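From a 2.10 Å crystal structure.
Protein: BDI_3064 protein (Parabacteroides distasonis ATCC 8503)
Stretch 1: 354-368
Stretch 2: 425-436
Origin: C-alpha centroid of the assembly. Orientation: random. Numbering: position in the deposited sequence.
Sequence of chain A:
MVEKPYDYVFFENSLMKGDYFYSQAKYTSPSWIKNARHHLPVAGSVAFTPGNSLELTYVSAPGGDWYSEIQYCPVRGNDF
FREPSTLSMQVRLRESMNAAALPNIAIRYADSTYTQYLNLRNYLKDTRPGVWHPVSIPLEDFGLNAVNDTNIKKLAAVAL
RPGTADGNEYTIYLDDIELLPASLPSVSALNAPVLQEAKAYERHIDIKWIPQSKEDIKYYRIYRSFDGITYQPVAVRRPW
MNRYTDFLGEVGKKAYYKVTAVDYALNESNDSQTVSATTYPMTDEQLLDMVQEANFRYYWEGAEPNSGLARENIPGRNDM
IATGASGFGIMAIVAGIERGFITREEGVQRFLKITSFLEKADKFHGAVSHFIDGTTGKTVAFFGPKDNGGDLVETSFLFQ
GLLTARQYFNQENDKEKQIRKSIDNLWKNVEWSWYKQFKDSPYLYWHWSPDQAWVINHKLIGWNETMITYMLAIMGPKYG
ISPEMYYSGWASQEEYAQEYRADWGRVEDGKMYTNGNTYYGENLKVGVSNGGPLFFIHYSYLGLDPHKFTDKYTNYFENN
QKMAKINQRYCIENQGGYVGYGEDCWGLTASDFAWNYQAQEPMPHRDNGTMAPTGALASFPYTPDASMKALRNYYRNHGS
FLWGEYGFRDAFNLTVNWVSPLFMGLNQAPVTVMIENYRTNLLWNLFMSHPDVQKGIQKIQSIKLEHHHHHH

Stretch 1 (354-368) ITSFLEKADKFHGAV
Stretch 2, residues 425-436: NLWKNVEWSWYK

What holds His365 in place? It sits at the second position of a type I' turn running from Phe364 to Ala367, with phi/psi 49/49, and its CA-to-CB bond points toward the second stretch. With chi1 -72° (m) and chi2 -83°, its ring stacks face-to-face on the five-membered ring of Trp434 (chi1 176°, t; chi2 -98°), centroids 3.5 Å apart and planes at 12°. At the ring edge, His365 ND1 donates to Glu431 OE1 at 2.6 Å, with Glu431 at chi1 -56° (m) and chi2 162° (t).

How does the backbone set the register? His365 CA lies 5.2 Å from Glu431 CA, and Gly366 CA only 4.0 Å from Val430 CA. Glu431 N donates to His365 O at 2.7 Å, while Gly366 CA makes a CA-H...O contact with Asn429 O at 3.2 Å. Gly366 has phi/psi 78/-16; an ideal CB there would lie 1.7 Å from Asn429 O, a clash, so this close approach depends on glycine.

What does Leu426 cover? In a helical part of its stretch, with chi1 -79° (m) and chi2 163° (t), its CA-to-CB bond points toward the first stretch. Leu426 CD1 lies 3.9 Å from Leu358 CB, in the helix that runs through 354-360, and Leu426 CD2 3.5 Å from Lys363 CE. Lys363 curls back, its NZ donating to Leu358 O at 2.6 Å and Ala361 O at 2.8 Å, which leaves its aliphatic CE against the leucine. A water donates to both Leu426 O (2.6 Å) and Gly366 O (2.7 Å), bridging the stretches.

How does Tyr435 close the contact? Tyr435, in a 3-10 segment with chi1 -74° (m) and chi2 80°, donates from its OH to Phe364 O at 2.6 Å. Phe364 O also accepts from Ala367 N at 3.1 Å, so the tyrosine grips the turn at its own hydrogen bond.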

# COMPACT_ATOMS: atom_id res chain seq x y z
N ILE A 354 -3.58 -16.43 -14.94
CA ILE A 354 -3.34 -15.03 -15.32
C ILE A 354 -3.65 -14.80 -16.79
O ILE A 354 -4.39 -13.89 -17.15
CB ILE A 354 -1.89 -14.60 -15.04
CG1 ILE A 354 -1.72 -14.37 -13.54
CG2 ILE A 354 -1.53 -13.33 -15.81
CD1 ILE A 354 -0.28 -14.20 -13.12
N THR A 355 -3.05 -15.63 -17.64
CA THR A 355 -3.24 -15.50 -19.07
C THR A 355 -4.68 -15.77 -19.52
O THR A 355 -5.17 -15.02 -20.37
CB THR A 355 -2.21 -16.29 -19.88
OG1 THR A 355 -2.23 -17.68 -19.54
CG2 THR A 355 -0.84 -15.70 -19.64
N SER A 356 -5.37 -16.75 -18.93
CA SER A 356 -6.79 -16.98 -19.30
C SER A 356 -7.64 -15.81 -18.90
O SER A 356 -8.50 -15.40 -19.64
CB SER A 356 -7.39 -18.23 -18.67
OG SER A 356 -6.73 -19.36 -19.20
N PHE A 357 -7.38 -15.29 -17.71
CA PHE A 357 -8.10 -14.11 -17.26
C PHE A 357 -7.87 -12.90 -18.17
O PHE A 357 -8.79 -12.18 -18.51
CB PHE A 357 -7.70 -13.75 -15.83
CG PHE A 357 -8.24 -12.43 -15.40
CD1 PHE A 357 -9.58 -12.32 -15.06
CD2 PHE A 357 -7.44 -11.29 -15.43
CE1 PHE A 357 -10.11 -11.09 -14.71
CE2 PHE A 357 -7.97 -10.07 -15.06
CZ PHE A 357 -9.31 -9.97 -14.71
N LEU A 358 -6.61 -12.65 -18.52
CA LEU A 358 -6.28 -11.49 -19.34
C LEU A 358 -6.83 -11.67 -20.74
O LEU A 358 -7.28 -10.70 -21.36
CB LEU A 358 -4.78 -11.23 -19.38
CG LEU A 358 -4.21 -10.71 -18.07
CD1 LEU A 358 -2.68 -10.80 -18.14
CD2 LEU A 358 -4.65 -9.28 -17.79
N GLU A 359 -6.85 -12.90 -21.23
CA GLU A 359 -7.55 -13.18 -22.48
C GLU A 359 -8.99 -12.72 -22.43
O GLU A 359 -9.45 -12.12 -23.37
CB GLU A 359 -7.49 -14.65 -22.85
CG GLU A 359 -6.20 -15.00 -23.56
CD GLU A 359 -6.06 -16.47 -23.89
OE1 GLU A 359 -7.03 -17.23 -23.72
OE2 GLU A 359 -4.96 -16.85 -24.33
N LYS A 360 -9.67 -13.00 -21.33
CA LYS A 360 -11.07 -12.65 -21.19
C LYS A 360 -11.32 -11.22 -20.76
O LYS A 360 -12.42 -10.75 -20.89
CB LYS A 360 -11.71 -13.57 -20.18
CG LYS A 360 -11.77 -15.02 -20.64
CD LYS A 360 -12.52 -15.90 -19.65
CE LYS A 360 -11.82 -15.96 -18.28
NZ LYS A 360 -12.32 -17.07 -17.41
N ALA A 361 -10.32 -10.53 -20.21
CA ALA A 361 -10.56 -9.19 -19.73
C ALA A 361 -10.94 -8.23 -20.87
O ALA A 361 -10.51 -8.42 -22.01
CB ALA A 361 -9.33 -8.67 -19.01
N ASP A 362 -11.75 -7.21 -20.56
CA ASP A 362 -12.03 -6.13 -21.52
C ASP A 362 -10.74 -5.59 -22.12
O ASP A 362 -9.75 -5.36 -21.40
CB ASP A 362 -12.73 -4.92 -20.87
CG ASP A 362 -14.11 -5.23 -20.34
OD1 ASP A 362 -14.73 -6.22 -20.83
OD2 ASP A 362 -14.56 -4.47 -19.45
N LYS A 363 -10.76 -5.42 -23.44
CA LYS A 363 -9.69 -4.75 -24.15
C LYS A 363 -10.23 -3.45 -24.71
O LYS A 363 -11.43 -3.31 -24.94
CB LYS A 363 -9.17 -5.59 -25.32
CG LYS A 363 -8.73 -6.99 -24.94
CD LYS A 363 -7.81 -6.99 -23.74
CE LYS A 363 -7.21 -8.36 -23.54
NZ LYS A 363 -8.29 -9.37 -23.39
N PHE A 364 -9.31 -2.53 -24.92
CA PHE A 364 -9.61 -1.19 -25.43
C PHE A 364 -8.55 -0.93 -26.46
O PHE A 364 -7.44 -0.50 -26.14
CB PHE A 364 -9.61 -0.21 -24.27
CG PHE A 364 -10.57 -0.59 -23.19
CD1 PHE A 364 -11.95 -0.34 -23.34
CD2 PHE A 364 -10.13 -1.28 -22.05
CE1 PHE A 364 -12.84 -0.72 -22.36
CE2 PHE A 364 -11.02 -1.68 -21.07
CZ PHE A 364 -12.38 -1.40 -21.21
N HIS A 365 -8.89 -1.30 -27.70
CA HIS A 365 -7.91 -1.46 -28.76
C HIS A 365 -6.71 -2.32 -28.30
O HIS A 365 -5.52 -1.97 -28.43
CB HIS A 365 -7.56 -0.08 -29.34
CG HIS A 365 -8.68 0.49 -30.15
ND1 HIS A 365 -8.90 0.15 -31.46
CD2 HIS A 365 -9.72 1.27 -29.79
CE1 HIS A 365 -9.98 0.76 -31.90
NE2 HIS A 365 -10.51 1.44 -30.90
N GLY A 366 -7.07 -3.45 -27.71
CA GLY A 366 -6.08 -4.42 -27.23
C GLY A 366 -5.38 -4.08 -25.93
O GLY A 366 -4.78 -4.97 -25.30
N ALA A 367 -5.46 -2.81 -25.51
CA ALA A 367 -4.91 -2.40 -24.23
C ALA A 367 -5.87 -2.80 -23.15
O ALA A 367 -7.05 -3.08 -23.41
CB ALA A 367 -4.67 -0.89 -24.21
N VAL A 368 -5.37 -2.79 -21.92
CA VAL A 368 -6.22 -3.04 -20.77
C VAL A 368 -6.44 -1.75 -20.03
O VAL A 368 -5.69 -0.77 -20.17
CB VAL A 368 -5.63 -4.11 -19.80
CG1 VAL A 368 -5.57 -5.47 -20.46
CG2 VAL A 368 -4.26 -3.71 -19.26
N ASN A 425 -0.17 -13.47 -28.31
CA ASN A 425 -1.40 -12.96 -28.91
C ASN A 425 -1.94 -11.71 -28.21
O ASN A 425 -2.29 -10.72 -28.88
CB ASN A 425 -2.45 -14.08 -29.04
CG ASN A 425 -2.20 -14.96 -30.24
OD1 ASN A 425 -2.03 -14.46 -31.35
ND2 ASN A 425 -2.13 -16.27 -30.04
N LEU A 426 -1.98 -11.74 -26.88
CA LEU A 426 -2.31 -10.55 -26.10
C LEU A 426 -1.39 -9.39 -26.46
O LEU A 426 -1.86 -8.28 -26.76
CB LEU A 426 -2.21 -10.86 -24.61
CG LEU A 426 -3.40 -11.61 -24.01
CD1 LEU A 426 -3.02 -12.21 -22.67
CD2 LEU A 426 -4.59 -10.68 -23.83
N TRP A 427 -0.09 -9.67 -26.46
CA TRP A 427 0.94 -8.69 -26.81
C TRP A 427 0.79 -8.12 -28.24
O TRP A 427 0.78 -6.90 -28.42
CB TRP A 427 2.31 -9.31 -26.63
CG TRP A 427 3.45 -8.66 -27.31
CD1 TRP A 427 4.27 -9.23 -28.22
CD2 TRP A 427 3.95 -7.33 -27.10
NE1 TRP A 427 5.26 -8.36 -28.58
CE2 TRP A 427 5.08 -7.18 -27.92
CE3 TRP A 427 3.55 -6.26 -26.30
CZ2 TRP A 427 5.81 -5.99 -27.97
CZ3 TRP A 427 4.28 -5.09 -26.35
CH2 TRP A 427 5.39 -4.96 -27.19
N LYS A 428 0.68 -8.99 -29.23
CA LYS A 428 0.53 -8.55 -30.62
C LYS A 428 -0.68 -7.68 -30.82
O LYS A 428 -0.67 -6.79 -31.66
CB LYS A 428 0.42 -9.74 -31.58
CG LYS A 428 1.76 -10.38 -31.91
CD LYS A 428 1.61 -11.84 -32.34
CE LYS A 428 2.93 -12.40 -32.87
NZ LYS A 428 2.87 -13.88 -32.84
N ASN A 429 -1.73 -7.96 -30.05
CA ASN A 429 -2.99 -7.26 -30.23
C ASN A 429 -3.15 -5.98 -29.45
O ASN A 429 -4.18 -5.34 -29.60
CB ASN A 429 -4.18 -8.21 -30.02
CG ASN A 429 -4.25 -9.25 -31.11
OD1 ASN A 429 -4.02 -8.93 -32.27
ND2 ASN A 429 -4.52 -10.48 -30.74
N VAL A 430 -2.15 -5.57 -28.68
CA VAL A 430 -2.21 -4.25 -28.06
C VAL A 430 -2.01 -3.23 -29.18
O VAL A 430 -0.91 -3.09 -29.73
CB VAL A 430 -1.15 -4.00 -26.97
CG1 VAL A 430 -1.32 -2.60 -26.40
CG2 VAL A 430 -1.24 -5.02 -25.86
N GLU A 431 -3.07 -2.51 -29.51
CA GLU A 431 -2.99 -1.52 -30.59
C GLU A 431 -2.37 -0.22 -30.08
O GLU A 431 -3.06 0.79 -29.89
CB GLU A 431 -4.36 -1.26 -31.20
CG GLU A 431 -5.04 -2.50 -31.73
CD GLU A 431 -6.53 -2.30 -31.92
OE1 GLU A 431 -6.92 -1.20 -32.39
OE2 GLU A 431 -7.30 -3.24 -31.61
N TRP A 432 -1.05 -0.24 -29.87
CA TRP A 432 -0.32 0.93 -29.38
C TRP A 432 -0.59 2.17 -30.25
O TRP A 432 -0.83 3.25 -29.73
CB TRP A 432 1.20 0.67 -29.32
CG TRP A 432 1.57 -0.52 -28.49
CD1 TRP A 432 1.88 -1.75 -28.94
CD2 TRP A 432 1.66 -0.58 -27.06
NE1 TRP A 432 2.17 -2.58 -27.90
CE2 TRP A 432 2.03 -1.89 -26.73
CE3 TRP A 432 1.45 0.33 -26.04
CZ2 TRP A 432 2.17 -2.31 -25.42
CZ3 TRP A 432 1.62 -0.08 -24.74
CH2 TRP A 432 1.96 -1.40 -24.45
N SER A 433 -0.57 1.97 -31.56
CA SER A 433 -0.78 3.04 -32.54
C SER A 433 -2.10 3.74 -32.36
O SER A 433 -2.18 4.93 -32.58
CB SER A 433 -0.67 2.50 -33.97
OG SER A 433 -1.46 1.35 -34.14
N TRP A 434 -3.13 2.99 -31.97
CA TRP A 434 -4.41 3.56 -31.65
C TRP A 434 -4.29 4.68 -30.64
O TRP A 434 -4.95 5.70 -30.76
CB TRP A 434 -5.37 2.51 -31.09
CG TRP A 434 -6.65 3.12 -30.68
CD1 TRP A 434 -7.01 3.49 -29.42
CD2 TRP A 434 -7.72 3.54 -31.55
NE1 TRP A 434 -8.25 4.08 -29.44
CE2 TRP A 434 -8.72 4.11 -30.73
CE3 TRP A 434 -7.94 3.44 -32.93
CZ2 TRP A 434 -9.93 4.59 -31.24
CZ3 TRP A 434 -9.15 3.92 -33.44
CH2 TRP A 434 -10.12 4.50 -32.60
N TYR A 435 -3.44 4.49 -29.64
CA TYR A 435 -3.29 5.47 -28.56
C TYR A 435 -2.52 6.75 -28.94
O TYR A 435 -2.30 7.62 -28.10
CB TYR A 435 -2.73 4.78 -27.31
CG TYR A 435 -3.79 3.96 -26.68
CD1 TYR A 435 -4.12 2.71 -27.17
CD2 TYR A 435 -4.54 4.47 -25.62
CE1 TYR A 435 -5.15 1.97 -26.61
CE2 TYR A 435 -5.58 3.73 -25.05
CZ TYR A 435 -5.87 2.49 -25.56
OH TYR A 435 -6.89 1.77 -24.99
N LYS A 436 -2.11 6.84 -30.20
CA LYS A 436 -1.68 8.11 -30.78
C LYS A 436 -2.81 9.12 -30.91
O LYS A 436 -2.55 10.32 -30.92
CB LYS A 436 -1.06 7.88 -32.15
CG LYS A 436 0.31 7.22 -32.10
CD LYS A 436 0.85 6.88 -33.48
CE LYS A 436 1.09 8.14 -34.29
NZ LYS A 436 1.62 7.79 -35.62
O HOH W 1 -4.24 -7.49 -25.97